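Local coordinates for hypothetical protein (Legionella pneumophila subsp. pneumophila, PDB 4KH9) that is of unknown function but binds calcium and is built from three domains, the central and last of which belong to an immunoglobulin-like E-set clan, at residues Ala71-Thr76 / Ala123-Lys128; Val62-Leu67 / Ile153-Lys158; Arg294-Ser299 / Gln317-Leu322; Ala268-Val273 / Leu349-Tyr354; Thr162-Glu167 / Ala181-His186. One frame throughout, in Å; residues are numbered along the deposited sequence. Where two conformers were deposited one is given.

Interaction 1: Ala71-Thr76 / Ala123-Lys128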
# COMPACT_ATOMS: atom_id res chain seq x y z
N ALA A 71 -17.90 -19.63 -0.22
CA ALA A 71 -17.31 -18.34 -0.49
C ALA A 71 -18.12 -17.24 0.18
O ALA A 71 -19.33 -17.41 0.40
CB ALA A 71 -17.24 -18.09 -1.99
N VAL A 72 -17.46 -16.14 0.53
CA VAL A 72 -18.13 -15.01 1.19
C VAL A 72 -18.27 -13.86 0.17
O VAL A 72 -17.31 -13.53 -0.51
CB VAL A 72 -17.36 -14.59 2.46
CG1 VAL A 72 -18.04 -13.40 3.13
CG2 VAL A 72 -17.25 -15.78 3.46
N VAL A 73 -19.49 -13.34 0.01
CA VAL A 73 -19.82 -12.31 -0.98
C VAL A 73 -20.35 -11.05 -0.27
O VAL A 73 -21.19 -11.14 0.61
CB VAL A 73 -20.83 -12.85 -2.02
CG1 VAL A 73 -21.19 -11.79 -3.07
CG2 VAL A 73 -20.29 -14.11 -2.71
N ARG A 74 -19.81 -9.88 -0.69
CA ARG A 74 -20.23 -8.58 -0.17
C ARG A 74 -20.60 -7.63 -1.31
O ARG A 74 -19.82 -7.47 -2.26
CB ARG A 74 -19.12 -7.97 0.72
CG ARG A 74 -19.52 -6.64 1.39
CD ARG A 74 -18.52 -6.14 2.40
NE ARG A 74 -17.18 -5.91 1.85
CZ ARG A 74 -16.13 -6.68 2.08
NH1 ARG A 74 -16.24 -7.78 2.82
NH2 ARG A 74 -14.95 -6.38 1.56
N ILE A 75 -21.77 -7.01 -1.22
CA ILE A 75 -22.25 -6.06 -2.22
C ILE A 75 -22.57 -4.74 -1.50
O ILE A 75 -23.44 -4.73 -0.63
CB ILE A 75 -23.49 -6.63 -2.95
CG1 ILE A 75 -23.19 -8.01 -3.58
CG2 ILE A 75 -24.10 -5.61 -3.96
CD1 ILE A 75 -24.31 -9.05 -3.26
N THR A 76 -21.84 -3.66 -1.82
CA THR A 76 -22.04 -2.34 -1.20
C THR A 76 -22.29 -1.30 -2.29
O THR A 76 -21.62 -1.34 -3.33
CB THR A 76 -20.86 -1.93 -0.29
OG1 THR A 76 -19.69 -1.74 -1.07
CG2 THR A 76 -20.56 -2.96 0.80
N ALA A 123 -25.52 -5.93 1.39
CA ALA A 123 -25.78 -7.36 1.29
C ALA A 123 -24.48 -8.14 1.43
O ALA A 123 -23.55 -7.93 0.66
CB ALA A 123 -26.48 -7.71 -0.01
N MSE A 124 -24.41 -8.99 2.46
CA MSE A 124 -23.25 -9.85 2.72
C MSE A 124 -23.74 -11.25 3.08
O MSE A 124 -24.69 -11.39 3.83
CB MSE A 124 -22.34 -9.28 3.83
CG MSE A 124 -21.04 -10.11 4.01
SE MSE A 124 -19.80 -9.26 5.24
CE MSE A 124 -18.17 -10.33 5.02
N LEU A 125 -23.08 -12.28 2.54
CA LEU A 125 -23.47 -13.64 2.82
C LEU A 125 -22.35 -14.61 2.60
O LEU A 125 -21.46 -14.39 1.79
CB LEU A 125 -24.71 -14.09 1.97
CG LEU A 125 -24.46 -14.50 0.51
CD1 LEU A 125 -25.47 -15.54 0.06
CD2 LEU A 125 -24.42 -13.28 -0.44
N GLN A 126 -22.46 -15.73 3.28
CA GLN A 126 -21.59 -16.85 2.99
C GLN A 126 -22.47 -17.87 2.29
O GLN A 126 -23.53 -18.24 2.81
CB GLN A 126 -20.90 -17.39 4.23
CG GLN A 126 -19.94 -18.52 3.87
CD GLN A 126 -19.11 -19.01 5.04
OE1 GLN A 126 -19.59 -19.13 6.19
NE2 GLN A 126 -17.88 -19.36 4.74
N ILE A 127 -22.05 -18.32 1.12
CA ILE A 127 -22.82 -19.28 0.32
C ILE A 127 -22.84 -20.62 1.05
O ILE A 127 -21.78 -21.09 1.49
CB ILE A 127 -22.30 -19.41 -1.14
CG1 ILE A 127 -22.24 -18.03 -1.82
CG2 ILE A 127 -23.18 -20.39 -1.94
CD1 ILE A 127 -21.50 -18.02 -3.20
N LYS A 128 -24.06 -21.23 1.19
CA LYS A 128 -24.20 -22.55 1.84
C LYS A 128 -23.32 -23.58 1.11
O LYS A 128 -23.36 -23.63 -0.13
CB LYS A 128 -25.65 -23.02 1.83
CG LYS A 128 -26.57 -22.21 2.69
CD LYS A 128 -27.98 -22.81 2.70
CE LYS A 128 -28.70 -22.78 1.37
NZ LYS A 128 -30.09 -23.30 1.52
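Val72-Thr76 and Ala123-Gln126 run antiparallel as neighbouring strands, their axes 4.7 Å apart at the closest. Val73 with Leu125 and Ile75 with Ala123 are hydrogen-bonded pairs, each joined by two backbone bonds. Ile75 N to Ala123 O is the shortest of these at 2.7 Å. A fifth bond, Ile127 N to Ala71 O at 3.0 Å, carries the pairing past the strand ends. Val72 with Gln126 and Arg74 with Met124, a selenomethionine, are non-hydrogen-bonded pairs. The side chains of these four share one face. Met124 is extended, and its terminal CE lies 3.6 Å from Val72 CG1. In one of its two modelled conformers, Arg74 puts its guanidinium edge near this methyl. Gln126 lays its CG and amide against Val72 CG2, while its NE2 is hydrogen-bonded to Gly70 O. The other face is apolar and buried. There Leu125 CD2 meets Val73 CB at 3.9 Å, and Ile75 CD1 meets Ala123 CB at 4.1 Å. Ile75 touches Leu138 and Ile127 touches Phe136, both on strand 135-140 of another sheet. Strand 72-77 lies between strands 123-126 and 150-156, with 123-126 outermost in the four-stranded sheet of the N-terminal domain.

Interaction 2: Val62-Leu67 / Ile153-Lys158; sequences VIISTL and ISVLDK
Asp157 and Leu67 make the direct polar contact between Val62-Leu67 and Ile153-Lys158. Leu67 N donates to Asp157 OD2 at 2.8 Å, on the syn side and 17° out of the carboxylate plane. A second, weak bond runs from Leu67 N to Asp157 OD1 at 3.4 Å. Beside these bonds Leu67 CB comes within 3.3 Å of Asp157 OD2, its side chain at about a right angle to that of the aspartate. The Asp157 side chain points toward the facing chain, with CG anti to the backbone N (chi1 -156°). One water adds a bridge, donating to Ser65 O at 2.6 Å and to Asp157 OD2 at 2.7 Å. OD2 also forms a salt bridge with Arg255, and OD1 accepts from Ala68 N. The buried carboxylate is thus gripped at both oxygens, and the arginine would be expected to stabilise its negative charge.

One apolar contact joins the segments: Ile64 CG2 and Val155 CG2 meet at 3.9 Å, the two side chains crossing at a slant.

The two segments belong to different sheets of the N-terminal domain. Strand 62-65 pairs with strand 135-140. Strand 150-156 lies between strands 48-54 and 72-77. Ile64 also packs on Phe136 and Leu138, and Val155 on Tyr49.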
# COMPACT_ATOMS: atom_id res chain seq x y z
N VAL A 62 -24.60 -10.63 -13.18
CA VAL A 62 -23.15 -10.56 -12.96
C VAL A 62 -22.64 -11.93 -12.52
O VAL A 62 -23.21 -12.53 -11.60
CB VAL A 62 -22.87 -9.43 -11.91
CG1 VAL A 62 -21.48 -9.55 -11.29
CG2 VAL A 62 -23.05 -8.05 -12.55
N ILE A 63 -21.53 -12.39 -13.10
CA ILE A 63 -20.94 -13.67 -12.75
C ILE A 63 -20.18 -13.55 -11.44
O ILE A 63 -19.28 -12.72 -11.32
CB ILE A 63 -20.03 -14.22 -13.88
CG1 ILE A 63 -20.88 -14.59 -15.13
CG2 ILE A 63 -19.15 -15.42 -13.38
CD1 ILE A 63 -20.12 -14.64 -16.44
N ILE A 64 -20.54 -14.42 -10.47
CA ILE A 64 -19.82 -14.60 -9.21
C ILE A 64 -19.14 -15.96 -9.37
O ILE A 64 -19.85 -16.97 -9.42
CB ILE A 64 -20.73 -14.47 -7.96
CG1 ILE A 64 -21.35 -13.06 -7.86
CG2 ILE A 64 -19.94 -14.85 -6.68
CD1 ILE A 64 -22.37 -12.90 -6.73
N SER A 65 -17.81 -15.99 -9.52
CA SER A 65 -17.08 -17.24 -9.75
C SER A 65 -16.35 -17.68 -8.49
O SER A 65 -15.63 -16.90 -7.87
CB SER A 65 -16.10 -17.07 -10.92
OG SER A 65 -15.13 -16.07 -10.62
N THR A 66 -16.61 -18.92 -8.07
CA THR A 66 -16.00 -19.49 -6.89
C THR A 66 -15.35 -20.81 -7.28
O THR A 66 -15.81 -21.46 -8.21
CB THR A 66 -17.04 -19.63 -5.74
OG1 THR A 66 -17.97 -20.65 -6.07
CG2 THR A 66 -17.78 -18.30 -5.42
N LEU A 67 -14.31 -21.21 -6.55
CA LEU A 67 -13.57 -22.44 -6.79
C LEU A 67 -13.74 -23.44 -5.62
O LEU A 67 -13.34 -24.62 -5.73
CB LEU A 67 -12.08 -22.13 -7.00
CG LEU A 67 -11.76 -21.21 -8.19
CD1 LEU A 67 -10.28 -20.85 -8.22
CD2 LEU A 67 -12.23 -21.84 -9.54
N ILE A 153 -18.48 -5.29 -5.63
CA ILE A 153 -18.69 -6.70 -5.35
C ILE A 153 -17.38 -7.23 -4.85
O ILE A 153 -16.36 -7.08 -5.54
CB ILE A 153 -19.21 -7.54 -6.56
CG1 ILE A 153 -20.41 -6.89 -7.27
CG2 ILE A 153 -19.50 -9.01 -6.13
CD1 ILE A 153 -21.65 -6.69 -6.49
N SER A 154 -17.39 -7.85 -3.70
CA SER A 154 -16.20 -8.47 -3.13
C SER A 154 -16.47 -9.96 -2.92
O SER A 154 -17.48 -10.33 -2.33
CB SER A 154 -15.81 -7.78 -1.83
OG SER A 154 -14.65 -8.39 -1.29
N VAL A 155 -15.62 -10.80 -3.47
CA VAL A 155 -15.75 -12.25 -3.35
C VAL A 155 -14.52 -12.79 -2.67
O VAL A 155 -13.44 -12.69 -3.22
CB VAL A 155 -15.98 -12.95 -4.73
CG1 VAL A 155 -16.10 -14.47 -4.56
CG2 VAL A 155 -17.22 -12.39 -5.45
N LEU A 156 -14.70 -13.37 -1.48
CA LEU A 156 -13.66 -14.05 -0.75
C LEU A 156 -13.89 -15.55 -0.95
O LEU A 156 -14.87 -16.11 -0.44
CB LEU A 156 -13.59 -13.66 0.72
CG LEU A 156 -12.61 -14.50 1.59
CD1 LEU A 156 -11.16 -14.24 1.20
CD2 LEU A 156 -12.87 -14.27 3.07
N ASP A 157 -13.01 -16.19 -1.71
CA ASP A 157 -13.10 -17.63 -1.99
C ASP A 157 -12.31 -18.30 -0.86
O ASP A 157 -11.22 -18.85 -1.05
CB ASP A 157 -12.55 -17.90 -3.41
CG ASP A 157 -13.07 -19.18 -4.08
OD1 ASP A 157 -13.87 -19.91 -3.44
OD2 ASP A 157 -12.69 -19.42 -5.23
N LYS A 158 -12.87 -18.16 0.34
CA LYS A 158 -12.33 -18.52 1.63
C LYS A 158 -11.70 -19.92 1.66
O LYS A 158 -10.66 -20.10 2.31
CB LYS A 158 -13.48 -18.45 2.69
CG LYS A 158 -13.01 -18.50 4.13
CD LYS A 158 -14.13 -18.29 5.15
CE LYS A 158 -13.55 -18.26 6.53
NZ LYS A 158 -14.52 -17.80 7.55
O HOH W 1 -13.22 -17.52 -7.02

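Interaction 3: Arg294-Ser299 / Gln317-Leu322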
# COMPACT_ATOMS: atom_id res chain seq x y z
N ARG A 294 9.20 22.25 6.74
CA ARG A 294 9.83 21.84 7.99
C ARG A 294 10.50 20.50 7.78
O ARG A 294 9.88 19.54 7.31
CB ARG A 294 8.81 21.80 9.15
CG ARG A 294 9.47 21.49 10.48
CD ARG A 294 8.46 21.55 11.61
NE ARG A 294 9.13 21.35 12.89
CZ ARG A 294 9.87 22.26 13.52
NH1 ARG A 294 10.10 23.44 12.97
NH2 ARG A 294 10.43 21.97 14.68
N TYR A 295 11.78 20.44 8.11
CA TYR A 295 12.58 19.23 7.93
C TYR A 295 13.21 18.79 9.24
O TYR A 295 13.56 19.63 10.08
CB TYR A 295 13.69 19.48 6.90
CG TYR A 295 13.18 19.79 5.51
CD1 TYR A 295 12.94 18.78 4.59
CD2 TYR A 295 13.00 21.11 5.10
CE1 TYR A 295 12.46 19.07 3.31
CE2 TYR A 295 12.55 21.41 3.81
CZ TYR A 295 12.30 20.39 2.91
OH TYR A 295 11.81 20.66 1.65
N ALA A 296 13.40 17.47 9.39
CA ALA A 296 14.07 16.95 10.56
C ALA A 296 15.22 16.10 10.15
O ALA A 296 15.07 15.20 9.33
CB ALA A 296 13.12 16.16 11.44
N LEU A 297 16.38 16.40 10.69
CA LEU A 297 17.57 15.60 10.49
C LEU A 297 17.73 14.69 11.67
O LEU A 297 17.90 15.18 12.79
CB LEU A 297 18.78 16.51 10.30
CG LEU A 297 20.14 15.82 10.24
CD1 LEU A 297 20.23 14.85 9.05
CD2 LEU A 297 21.23 16.84 10.21
N GLN A 298 17.67 13.37 11.45
CA GLN A 298 17.79 12.38 12.51
C GLN A 298 19.03 11.54 12.32
O GLN A 298 19.31 11.13 11.20
CB GLN A 298 16.56 11.48 12.52
CG GLN A 298 16.28 10.86 13.87
CD GLN A 298 15.13 9.89 13.79
OE1 GLN A 298 15.33 8.67 13.82
NE2 GLN A 298 13.91 10.41 13.73
N SER A 299 19.77 11.27 13.42
CA SER A 299 21.00 10.47 13.44
C SER A 299 21.07 9.63 14.70
O SER A 299 20.47 9.97 15.71
CB SER A 299 22.22 11.37 13.35
OG SER A 299 23.39 10.61 13.06
N GLN A 317 17.94 14.47 17.02
CA GLN A 317 17.08 14.99 15.98
C GLN A 317 17.06 16.53 15.98
O GLN A 317 16.71 17.13 16.99
CB GLN A 317 15.66 14.44 16.13
CG GLN A 317 14.74 14.89 15.01
CD GLN A 317 13.41 14.21 15.07
OE1 GLN A 317 13.22 13.15 14.47
NE2 GLN A 317 12.48 14.79 15.81
N ARG A 318 17.38 17.12 14.83
CA ARG A 318 17.33 18.57 14.59
C ARG A 318 16.19 18.87 13.64
O ARG A 318 16.24 18.44 12.48
CB ARG A 318 18.68 19.08 14.03
CG ARG A 318 18.68 20.56 13.56
CD ARG A 318 18.60 21.60 14.68
NE ARG A 318 19.76 21.52 15.57
CZ ARG A 318 19.97 22.29 16.63
NH1 ARG A 318 19.11 23.25 16.94
NH2 ARG A 318 21.03 22.10 17.39
N ALA A 319 15.16 19.57 14.10
CA ALA A 319 14.00 19.95 13.29
C ALA A 319 13.91 21.47 13.18
O ALA A 319 13.99 22.17 14.19
CB ALA A 319 12.72 19.37 13.89
N GLN A 320 13.84 21.99 11.96
CA GLN A 320 13.75 23.42 11.71
C GLN A 320 13.04 23.71 10.39
O GLN A 320 12.84 22.80 9.59
CB GLN A 320 15.13 24.12 11.75
CG GLN A 320 16.22 23.55 10.87
CD GLN A 320 17.53 24.17 11.25
OE1 GLN A 320 18.30 23.62 12.06
NE2 GLN A 320 17.81 25.36 10.73
N TRP A 321 12.63 24.98 10.20
CA TRP A 321 12.02 25.46 8.97
C TRP A 321 13.13 25.81 8.01
O TRP A 321 14.04 26.55 8.41
CB TRP A 321 11.11 26.66 9.23
CG TRP A 321 10.55 27.23 7.96
CD1 TRP A 321 11.06 28.25 7.20
CD2 TRP A 321 9.36 26.79 7.29
NE1 TRP A 321 10.27 28.45 6.09
CE2 TRP A 321 9.22 27.57 6.12
CE3 TRP A 321 8.36 25.84 7.60
CZ2 TRP A 321 8.16 27.39 5.23
CZ3 TRP A 321 7.31 25.67 6.72
CH2 TRP A 321 7.20 26.45 5.55
N LEU A 322 13.08 25.30 6.75
CA LEU A 322 14.13 25.60 5.78
C LEU A 322 13.54 26.13 4.48
O LEU A 322 12.68 25.50 3.88
CB LEU A 322 15.03 24.36 5.50
CG LEU A 322 15.77 23.71 6.67
CD1 LEU A 322 16.31 22.34 6.30
CD2 LEU A 322 16.89 24.60 7.21
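Arg294, Tyr295 and Gln317 bury the most surface where strands 293-302 and 312-322 pair as an antiparallel beta hairpin. Arg294 is extended from CG to NE and crosses to the partner strand. One face of its guanidinium lies over the backbone at Ala319 C and Gln320 N. NH2 of Arg294 is 3.6 Å from Ala319 CB, and NH1 is hydrogen-bonded to Glu23 O and Ser21 O. Tyr295 pairs with Gln320 through two backbone bonds. Its ring leans on Leu322, with CD2 3.7 Å from Leu322 CD1. The OH of Tyr295 bonds to Thr291 O. The extended chain of Gln317 lets its OE1 reach Gln298 NE2, from which it accepts at 2.9 Å. The donor is tilted 20° from the carbonyl plane. The two amide planes are 39° apart. Gln298 OE1 is hydrogen-bonded to Tyr348 OH. Between these ends, Leu297 and Arg318 form a second hydrogen-bonded pair, with Leu297 N to Arg318 O at 2.7 Å. The Gln298-Gln317 amide bond adds a side-chain link to the backbone pairing, while Arg294 crosses the partner strand to bind carbonyls beyond it. The positive charge of Arg294 is met by main-chain carbonyls, which probably stabilise it in a buried setting.

Interaction 4: Ala268-Val273 / Leu349-Tyr354; sequences ASLMNV and LRLIDY
Leu351 and Ala268 make the closest contact between Ala268-Val273 and Leu349-Tyr354, with Leu351 CD2 3.6 Å from Ala268 CB. The same CD2 methyl also meets Leu270 CD2, at 4.2 Å. Leu270 reaches Leu349 with its other branch, CD1 lying 3.8 Å from Leu349 CB. At the far end Val273 CG1 stands between its backbone N and carbonyl carbon (chi1 54°). Placed there, it meets Leu349 CD1 tip to tip at 3.8 Å. The segment axes come within 7.9 Å, their N-to-C directions 153° apart, roughly antiparallel. This spacing fits facing sheets, as in a beta sandwich, rather than paired neighbours.

Further residues close round this layer. Val285 and Val287 of strand 281-289 pack against Leu270, and Val287 also touches Leu351. Leu4 touches both Leu270 and Leu349, while Tyr295 packs on Ala268. Backbone bonds of Ser269 to Asp288 and of Val273 to Phe2 fix the first strand in its own sheet.

The side-chain contacts across the interface are between buried aliphatic groups. Here the two sheets of the C-terminal domain probably adhere through apolar side-chain packing, with no hydrogen bonds between the two segments.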
# COMPACT_ATOMS: atom_id res chain seq x y z
N ALA A 268 14.60 17.71 -0.46
CA ALA A 268 15.86 18.13 0.15
C ALA A 268 16.82 16.96 0.22
O ALA A 268 16.39 15.80 0.28
CB ALA A 268 15.62 18.71 1.55
N SER A 269 18.13 17.26 0.17
CA SER A 269 19.16 16.23 0.22
C SER A 269 20.31 16.62 1.12
O SER A 269 20.64 17.80 1.22
CB SER A 269 19.70 15.96 -1.19
OG SER A 269 18.69 15.42 -2.02
N LEU A 270 20.91 15.63 1.78
CA LEU A 270 22.12 15.78 2.59
C LEU A 270 23.34 15.66 1.66
O LEU A 270 23.34 14.79 0.79
CB LEU A 270 22.19 14.75 3.72
CG LEU A 270 21.01 14.67 4.69
CD1 LEU A 270 21.19 13.52 5.65
CD2 LEU A 270 20.82 15.98 5.46
N MSE A 271 24.36 16.52 1.85
CA MSE A 271 25.53 16.50 0.96
C MSE A 271 26.85 16.13 1.65
O MSE A 271 27.57 15.27 1.16
CB MSE A 271 25.69 17.86 0.28
CG MSE A 271 24.50 18.24 -0.60
SE MSE A 271 24.60 20.09 -1.19
CE MSE A 271 26.25 19.97 -2.34
N ASN A 272 27.19 16.80 2.74
CA ASN A 272 28.46 16.59 3.45
C ASN A 272 28.24 16.55 4.94
O ASN A 272 27.46 17.35 5.44
CB ASN A 272 29.47 17.73 3.13
CG ASN A 272 29.84 17.89 1.67
OD1 ASN A 272 30.83 17.32 1.19
ND2 ASN A 272 29.10 18.75 0.97
N VAL A 273 28.93 15.65 5.66
CA VAL A 273 28.80 15.57 7.11
C VAL A 273 30.22 15.63 7.70
O VAL A 273 31.15 15.01 7.18
CB VAL A 273 27.96 14.36 7.62
CG1 VAL A 273 28.46 13.03 7.07
CG2 VAL A 273 27.85 14.33 9.14
N LEU A 349 21.89 8.58 8.66
CA LEU A 349 21.57 9.98 8.43
C LEU A 349 20.27 10.03 7.63
O LEU A 349 20.26 9.66 6.46
CB LEU A 349 22.70 10.72 7.72
CG LEU A 349 24.01 10.87 8.49
CD1 LEU A 349 25.07 11.42 7.60
CD2 LEU A 349 23.82 11.74 9.73
N ARG A 350 19.18 10.41 8.30
CA ARG A 350 17.83 10.47 7.71
C ARG A 350 17.27 11.90 7.74
O ARG A 350 17.39 12.59 8.76
CB ARG A 350 16.89 9.52 8.47
CG ARG A 350 17.24 8.06 8.23
CD ARG A 350 16.41 7.07 9.01
NE ARG A 350 16.94 5.72 8.82
CZ ARG A 350 16.67 4.69 9.60
NH1 ARG A 350 15.86 4.83 10.65
NH2 ARG A 350 17.22 3.51 9.36
N LEU A 351 16.66 12.33 6.63
CA LEU A 351 16.07 13.65 6.57
C LEU A 351 14.58 13.50 6.26
O LEU A 351 14.22 12.87 5.27
CB LEU A 351 16.80 14.54 5.54
CG LEU A 351 16.34 16.01 5.47
CD1 LEU A 351 16.82 16.79 6.68
CD2 LEU A 351 16.88 16.66 4.23
N ILE A 352 13.73 14.02 7.16
CA ILE A 352 12.27 13.92 7.05
C ILE A 352 11.71 15.25 6.61
O ILE A 352 12.11 16.28 7.13
CB ILE A 352 11.60 13.46 8.40
CG1 ILE A 352 12.13 12.09 8.85
CG2 ILE A 352 10.05 13.41 8.30
CD1 ILE A 352 11.81 11.68 10.27
N ASP A 353 10.73 15.22 5.72
CA ASP A 353 9.97 16.40 5.29
C ASP A 353 8.62 16.29 5.96
O ASP A 353 7.84 15.43 5.57
CB ASP A 353 9.87 16.47 3.75
CG ASP A 353 9.06 17.63 3.18
OD1 ASP A 353 8.42 18.36 3.98
OD2 ASP A 353 9.10 17.83 1.96
N TYR A 354 8.32 17.17 6.94
CA TYR A 354 7.04 17.11 7.64
C TYR A 354 5.88 17.57 6.77
O TYR A 354 4.73 17.26 7.11
CB TYR A 354 7.08 17.92 8.93
CG TYR A 354 7.86 17.23 10.01
CD1 TYR A 354 7.33 16.15 10.70
CD2 TYR A 354 9.11 17.70 10.40
CE1 TYR A 354 8.03 15.54 11.74
CE2 TYR A 354 9.81 17.11 11.45
CZ TYR A 354 9.28 16.01 12.10
OH TYR A 354 9.97 15.40 13.12

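Interaction 5: Thr162-Glu167 / Ala181-His186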
# COMPACT_ATOMS: atom_id res chain seq x y z
N THR A 162 -6.40 -21.60 -4.39
CA THR A 162 -5.91 -20.75 -5.49
C THR A 162 -5.79 -19.32 -4.99
O THR A 162 -6.77 -18.73 -4.52
CB THR A 162 -6.78 -20.83 -6.75
OG1 THR A 162 -6.76 -22.15 -7.26
CG2 THR A 162 -6.28 -19.89 -7.87
N TYR A 163 -4.56 -18.77 -5.06
CA TYR A 163 -4.34 -17.41 -4.62
C TYR A 163 -3.50 -16.63 -5.61
O TYR A 163 -2.79 -17.21 -6.43
CB TYR A 163 -3.68 -17.38 -3.23
CG TYR A 163 -2.35 -18.08 -3.16
CD1 TYR A 163 -1.16 -17.40 -3.45
CD2 TYR A 163 -2.25 -19.42 -2.76
CE1 TYR A 163 0.08 -18.03 -3.34
CE2 TYR A 163 -1.02 -20.06 -2.68
CZ TYR A 163 0.15 -19.35 -2.95
OH TYR A 163 1.37 -19.96 -2.85
N LEU A 164 -3.60 -15.31 -5.52
CA LEU A 164 -2.82 -14.37 -6.30
C LEU A 164 -1.77 -13.79 -5.41
O LEU A 164 -2.12 -13.31 -4.33
CB LEU A 164 -3.70 -13.27 -6.90
CG LEU A 164 -2.99 -12.24 -7.79
CD1 LEU A 164 -2.57 -12.87 -9.12
CD2 LEU A 164 -3.85 -11.04 -8.02
N GLU A 165 -0.50 -13.84 -5.81
CA GLU A 165 0.57 -13.23 -5.01
C GLU A 165 1.13 -11.99 -5.76
O GLU A 165 1.42 -12.08 -6.93
CB GLU A 165 1.66 -14.25 -4.70
CG GLU A 165 2.71 -13.68 -3.76
CD GLU A 165 3.73 -14.69 -3.26
OE1 GLU A 165 3.32 -15.60 -2.51
OE2 GLU A 165 4.93 -14.54 -3.57
N VAL A 166 1.23 -10.83 -5.07
CA VAL A 166 1.73 -9.58 -5.64
C VAL A 166 2.78 -8.99 -4.71
O VAL A 166 2.70 -9.18 -3.48
CB VAL A 166 0.61 -8.55 -5.92
CG1 VAL A 166 -0.44 -9.11 -6.87
CG2 VAL A 166 -0.04 -8.03 -4.63
N GLU A 167 3.74 -8.28 -5.26
CA GLU A 167 4.77 -7.55 -4.49
C GLU A 167 5.50 -6.55 -5.37
O GLU A 167 5.53 -6.72 -6.58
CB GLU A 167 5.79 -8.49 -3.82
CG GLU A 167 6.58 -9.37 -4.76
CD GLU A 167 7.73 -10.12 -4.10
OE1 GLU A 167 8.64 -9.46 -3.55
OE2 GLU A 167 7.73 -11.37 -4.17
N ALA A 181 6.96 -4.75 -10.33
CA ALA A 181 6.03 -5.60 -9.59
C ALA A 181 6.07 -7.02 -10.12
O ALA A 181 6.39 -7.25 -11.29
CB ALA A 181 4.61 -5.05 -9.70
N THR A 182 5.82 -7.98 -9.25
CA THR A 182 5.72 -9.39 -9.61
C THR A 182 4.33 -9.82 -9.24
O THR A 182 3.89 -9.52 -8.13
CB THR A 182 6.81 -10.23 -8.95
OG1 THR A 182 8.06 -9.55 -9.09
CG2 THR A 182 6.88 -11.65 -9.54
N ILE A 183 3.62 -10.46 -10.18
CA ILE A 183 2.23 -10.91 -10.04
C ILE A 183 2.20 -12.38 -10.43
O ILE A 183 2.54 -12.73 -11.55
CB ILE A 183 1.31 -10.01 -10.95
CG1 ILE A 183 1.41 -8.52 -10.57
CG2 ILE A 183 -0.16 -10.51 -10.94
CD1 ILE A 183 1.25 -7.49 -11.78
N SER A 184 1.80 -13.25 -9.48
CA SER A 184 1.80 -14.70 -9.70
C SER A 184 0.50 -15.34 -9.26
O SER A 184 -0.04 -14.99 -8.21
CB SER A 184 2.95 -15.37 -8.96
OG SER A 184 4.08 -14.52 -8.85
N LEU A 185 0.02 -16.28 -10.06
CA LEU A 185 -1.18 -17.04 -9.74
C LEU A 185 -0.76 -18.45 -9.34
O LEU A 185 -0.13 -19.14 -10.14
CB LEU A 185 -2.17 -17.05 -10.92
CG LEU A 185 -3.54 -17.72 -10.62
CD1 LEU A 185 -4.32 -16.93 -9.54
CD2 LEU A 185 -4.38 -17.81 -11.88
N HIS A 186 -1.12 -18.87 -8.11
CA HIS A 186 -0.72 -20.17 -7.59
C HIS A 186 -1.88 -21.08 -7.15
O HIS A 186 -2.93 -20.62 -6.68
CB HIS A 186 0.19 -19.99 -6.36
CG HIS A 186 1.45 -19.21 -6.62
ND1 HIS A 186 2.52 -19.77 -7.30
CD2 HIS A 186 1.78 -17.96 -6.24
CE1 HIS A 186 3.45 -18.84 -7.32
NE2 HIS A 186 3.07 -17.74 -6.67
O HOH W 2 4.24 -12.53 -7.17
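Strands 163-168 and 178-186 are antiparallel neighbours in the large sheet of the central E-set domain. Tyr163 with His186, Glu165 with Ser184 and Glu167 with Thr182 are hydrogen-bonded pairs, each with two backbone bonds. The shortest is Glu165 N to Ser184 O, 2.7 Å. Leu164, Val166, Ile183 and Leu185 share one buried face. Leu164 and Ile183 lie side by side there, CD1 of the leucine 3.8 Å from CG2 of the isoleucine. This face packs on Thr242 and Val244 of strand 238-248 and on Ile253 and Arg255 of strand 251-264. On the face of Tyr163, Glu165, Ser184 and His186, Tyr163 CG stands between its backbone N and carbonyl carbon (chi1 59°), and the end of the side chain comes nearer the partner strand. His186 CB sits over one face of the ring, offset toward the rim, a CH-pi contact 3.8 Å from the Tyr163 centroid. The imidazole plane is turned 42° from the phenol ring. Glu165 CB lies at the imidazole edge, 4.0 Å from His186 CD2. Glu165 OE1 itself makes a salt bridge with Arg45. A water lies beside Glu165 and Ser184. It is 2.9 Å from Glu165 O and is hydrogen-bonded to Ser184 OG at 2.6 Å.

Interactions 1 and 2 belong to the N-terminal domain, their centres 9 Å apart. Strand 150-156 joins them: Val72 N lies 2.8 Å from Leu156 O, a probable hydrogen bond. Interactions 3 and 4 are coupled likewise in the C-terminal domain, with centres 8 Å apart and Ala296 O 2.8 Å from Ile352 N. Interaction 5, in the central domain, touches interaction 2 where Leu67 CD1 packs on Thr162 CB. Arg255 bonds to Asp157 and to Thr162 O, linking the same two domains. A bound calcium ion lies about 12 Å from the Ser65 side chain. The Gln317 side chain is about 5 Å from that of Asp27, a calcium-site residue with no ion bound to this chain here.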